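Alpha-actinin-like protein 1 (Schizosaccharomyces pombe, PDB 5BVR) binds actin filaments through its tandem calponin-homology domains and takes part in forming and organising the actin ring during cytokinesis and septation. Local coordinates at residues Met66-His69 with Arg70-Val74; Pro93-Val97 with Asp98-Lys102. One frame throughout, in Å; residues are numbered along the deposited sequence. Where two conformers were deposited one is given.

Contact 1. Residues Met66-His69 with Arg70-Val74; sequences MRVH and RLENV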
# COMPACT_ATOMS: atom_id res chain seq x y z
N MET A 66 25.29 -8.43 -16.95
CA MET A 66 24.89 -9.41 -17.95
C MET A 66 23.49 -9.93 -17.65
O MET A 66 23.12 -10.10 -16.48
CB MET A 66 25.84 -10.60 -17.90
CG MET A 66 27.26 -10.31 -18.36
SD MET A 66 28.33 -11.74 -18.08
CE MET A 66 29.12 -11.29 -16.56
N ARG A 67 22.72 -10.20 -18.71
CA ARG A 67 21.36 -10.71 -18.55
C ARG A 67 21.28 -11.95 -17.65
O ARG A 67 20.35 -12.05 -16.84
CB ARG A 67 20.71 -10.99 -19.91
CG ARG A 67 19.25 -11.41 -19.83
CD ARG A 67 18.65 -11.65 -21.22
NE ARG A 67 17.26 -12.07 -21.16
CZ ARG A 67 16.21 -11.25 -21.06
NH1 ARG A 67 16.39 -9.93 -21.04
NH2 ARG A 67 15.00 -11.76 -21.02
N VAL A 68 22.25 -12.87 -17.75
CA VAL A 68 22.20 -14.09 -16.96
C VAL A 68 22.12 -13.78 -15.46
O VAL A 68 21.45 -14.46 -14.71
CB VAL A 68 23.41 -15.03 -17.28
CG1 VAL A 68 24.73 -14.35 -16.99
CG2 VAL A 68 23.31 -16.34 -16.50
N HIS A 69 22.81 -12.73 -15.04
CA HIS A 69 22.87 -12.37 -13.62
C HIS A 69 21.62 -11.64 -13.16
O HIS A 69 21.24 -11.75 -12.00
CB HIS A 69 24.13 -11.59 -13.35
CG HIS A 69 25.36 -12.42 -13.56
ND1 HIS A 69 26.46 -11.98 -14.26
CD2 HIS A 69 25.62 -13.70 -13.20
CE1 HIS A 69 27.37 -12.94 -14.30
NE2 HIS A 69 26.88 -14.00 -13.66
N ARG A 70 20.96 -10.93 -14.06
CA ARG A 70 19.69 -10.30 -13.72
C ARG A 70 18.65 -11.38 -13.54
O ARG A 70 17.87 -11.35 -12.59
CB ARG A 70 19.28 -9.28 -14.80
CG ARG A 70 20.27 -8.12 -14.93
CD ARG A 70 19.77 -6.93 -15.76
NE ARG A 70 19.64 -7.22 -17.18
CZ ARG A 70 20.63 -7.10 -18.07
NH1 ARG A 70 21.84 -6.72 -17.69
NH2 ARG A 70 20.40 -7.38 -19.35
N LEU A 71 18.62 -12.34 -14.46
CA LEU A 71 17.72 -13.47 -14.32
C LEU A 71 17.99 -14.23 -13.02
O LEU A 71 17.06 -14.58 -12.31
CB LEU A 71 17.81 -14.41 -15.52
CG LEU A 71 17.27 -13.84 -16.83
CD1 LEU A 71 17.75 -14.69 -18.00
CD2 LEU A 71 15.74 -13.76 -16.84
N GLU A 72 19.26 -14.43 -12.67
CA GLU A 72 19.59 -15.12 -11.43
C GLU A 72 19.02 -14.38 -10.23
O GLU A 72 18.43 -14.99 -9.33
CB GLU A 72 21.11 -15.26 -11.26
CG GLU A 72 21.76 -16.35 -12.08
CD GLU A 72 23.27 -16.34 -11.93
OE1 GLU A 72 23.79 -15.54 -11.12
OE2 GLU A 72 23.93 -17.12 -12.63
N ASN A 73 19.20 -13.06 -10.21
CA ASN A 73 18.69 -12.24 -9.11
C ASN A 73 17.18 -12.34 -9.02
O ASN A 73 16.63 -12.56 -7.94
CB ASN A 73 19.09 -10.76 -9.21
CG ASN A 73 20.56 -10.51 -8.89
OD1 ASN A 73 21.26 -11.38 -8.38
ND2 ASN A 73 21.00 -9.30 -9.15
N VAL A 74 16.50 -12.18 -10.14
CA VAL A 74 15.06 -12.20 -10.09
C VAL A 74 14.55 -13.58 -9.68
O VAL A 74 13.59 -13.69 -8.91
CB VAL A 74 14.46 -11.76 -11.45
CG1 VAL A 74 12.97 -11.95 -11.44
CG2 VAL A 74 14.78 -10.32 -11.73
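A bend at chi3 (-69°) folds the chain of Arg-70 back over the start of its own helix, laying the guanidinium against the backbone at Met-66 and Arg-67. These are the opening turns of helix 67-83 in the first calponin-homology domain, with Met-66 as N-cap residue. Arg-67 CA rests on one face of the guanidinium, 3.5 Å from its plane and away from its centre, while Arg-70 NH1 donates hydrogen bonds to the carbonyls of Pro-64 and Arg-65. With an alanine in its place, these carbonyls would probably lose this donor, and the backbone at Arg-67 its cover. Backbone hydrogen bonds build the helix: Leu-71 N to Arg-67 O, almost straight at 176°, then Glu-72 N to Val-68 O and Asn-73 N to His-69 O, each 3.0 Å. Arg-67 is extended from CG to NE; Arg-67 CG lies 4.0 Å from Leu-71 CD1, and the guanidinium reaches out to Asp-98. On another side of the helix Val-68 CG1 sits over the centre of the His-69 ring. The Glu-72 carboxylate is turned 69° from that ring, and Glu-72 OE1, which accepts a hydrogen bond from Asn-61 ND2, comes to its edge, 3.3 Å from His-69 CD2.

Contact 2. Residues Pro93-Val97 with Asp98-Lys102; sequences PADIV and DGNLK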
# COMPACT_ATOMS: atom_id res chain seq x y z
N PRO A 93 11.08 -15.14 -14.30
CA PRO A 93 12.11 -14.10 -14.19
C PRO A 93 12.18 -13.15 -15.38
O PRO A 93 12.40 -11.96 -15.17
CB PRO A 93 13.39 -14.91 -14.04
CG PRO A 93 12.93 -16.14 -13.34
CD PRO A 93 11.61 -16.48 -13.97
N ALA A 94 12.03 -13.66 -16.59
CA ALA A 94 12.15 -12.81 -17.77
C ALA A 94 11.03 -11.77 -17.82
O ALA A 94 11.22 -10.68 -18.37
CB ALA A 94 12.18 -13.65 -19.05
N ASP A 95 9.88 -12.08 -17.22
CA ASP A 95 8.78 -11.11 -17.21
C ASP A 95 9.18 -9.86 -16.44
O ASP A 95 8.74 -8.74 -16.74
CB ASP A 95 7.54 -11.73 -16.58
CG ASP A 95 6.99 -12.90 -17.39
OD1 ASP A 95 6.88 -12.76 -18.64
OD2 ASP A 95 6.68 -13.94 -16.78
N ILE A 96 10.00 -10.04 -15.40
CA ILE A 96 10.48 -8.93 -14.61
C ILE A 96 11.67 -8.25 -15.29
O ILE A 96 11.70 -7.03 -15.42
CB ILE A 96 10.79 -9.36 -13.15
CG1 ILE A 96 9.50 -9.90 -12.49
CG2 ILE A 96 11.35 -8.21 -12.36
CD1 ILE A 96 9.72 -10.62 -11.20
N VAL A 97 12.64 -9.05 -15.72
CA VAL A 97 13.82 -8.52 -16.41
C VAL A 97 13.40 -7.66 -17.61
O VAL A 97 13.98 -6.60 -17.84
CB VAL A 97 14.80 -9.63 -16.82
CG1 VAL A 97 15.96 -9.09 -17.69
CG2 VAL A 97 15.33 -10.33 -15.58
N ASP A 98 12.36 -8.09 -18.33
CA ASP A 98 11.89 -7.40 -19.53
C ASP A 98 10.75 -6.41 -19.30
O ASP A 98 10.20 -5.87 -20.27
CB ASP A 98 11.52 -8.42 -20.59
CG ASP A 98 12.72 -9.19 -21.10
OD1 ASP A 98 13.83 -8.63 -21.08
OD2 ASP A 98 12.51 -10.34 -21.52
N GLY A 99 10.41 -6.17 -18.04
CA GLY A 99 9.52 -5.06 -17.72
C GLY A 99 8.07 -5.22 -18.10
O GLY A 99 7.45 -4.27 -18.57
N ASN A 100 7.52 -6.41 -17.92
CA ASN A 100 6.09 -6.62 -18.10
C ASN A 100 5.36 -5.93 -16.94
O ASN A 100 5.24 -6.49 -15.85
CB ASN A 100 5.77 -8.11 -18.14
CG ASN A 100 4.32 -8.39 -18.51
OD1 ASN A 100 3.39 -7.73 -18.04
ND2 ASN A 100 4.13 -9.36 -19.40
N LEU A 101 4.88 -4.71 -17.18
CA LEU A 101 4.28 -3.91 -16.11
C LEU A 101 3.06 -4.59 -15.49
O LEU A 101 2.90 -4.58 -14.27
CB LEU A 101 3.94 -2.51 -16.62
CG LEU A 101 3.38 -1.59 -15.53
CD1 LEU A 101 4.37 -1.32 -14.40
CD2 LEU A 101 2.95 -0.31 -16.20
N LYS A 102 2.19 -5.20 -16.29
CA LYS A 102 1.02 -5.86 -15.74
C LYS A 102 1.42 -6.93 -14.72
O LYS A 102 0.87 -7.00 -13.61
CB LYS A 102 0.20 -6.51 -16.85
CG LYS A 102 -1.08 -7.18 -16.35
CD LYS A 102 -1.71 -8.01 -17.45
CE LYS A 102 -2.97 -8.69 -16.98
NZ LYS A 102 -4.04 -7.70 -16.69
O HOH W 1 6.41 -10.76 -20.32
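A Schellman motif ends the short helix 93-97, inside the actin-binding region of the first calponin-homology domain. Its two defining hydrogen bonds run from Asn-100 N to Asp-95 O, 2.9 Å long, and from Gly-99 N to Ile-96 O, 3.0 Å. They differ in geometry: the Asn-100 donor lies nearly in line with the Asp-95 carbonyl, with a C=O...N angle of 168°, whereas the Gly-99 donor stands above the plane of the Ile-96 carbonyl. Gly-99 takes positive phi (72°), which turns the chain out of the helix. One residue earlier, Asp-98 N still makes a helical hydrogen bond to Ala-94 O, at 2.8 Å. The CB of Asp-98 also packs on that oxygen, 3.2 Å from Ala-94 O, and its CG is set beside its own backbone N (chi1 -67°), which turns the carboxylate back along the helix end, past Val-97 and Ala-94. The Asp-98 side chain passes obliquely across that of Val-97, Asp-98 OD1 lying 4.0 Å from Val-97 CG1, and its charge is met by Arg-67 of helix 67-83. On the Asp-95 side a water joins the polar ends, donating to Asp-95 OD1 at 2.7 Å and accepting from Asn-100 ND2 at 2.8 Å. Asp-95 OD2 accepts a hydrogen bond from Gly-92 N, while Asn-100 OD1 caps Leu-103 N. Asn-100 thus closes one helix with its backbone N and opens the next with its side chain: a Schellman C-cap followed directly by an asparagine N-cap.

From the N terminus, contact 1 comes first: 66-69 with 70-74 winds the opening turns of helix 67-83 and closes no loop beyond them. The chain runs on through this helix and the loop after it to contact 2, where 93-97 with 98-102 makes the junction between helix 93-97 and helix 101-117. The two are in series, neither nested nor crossed, with centres about 12 Å apart. They meet directly in space: Arg-67 NH1 lies 2.9 Å from Asp-98 OD1 in a salt bridge, and Val-74 CG1 packs 3.5 Å from Ile-96 CD1. Polar and apolar links together thus join the start of helix 67-83 to helix 93-97 and its C-terminal end within the first calponin-homology domain.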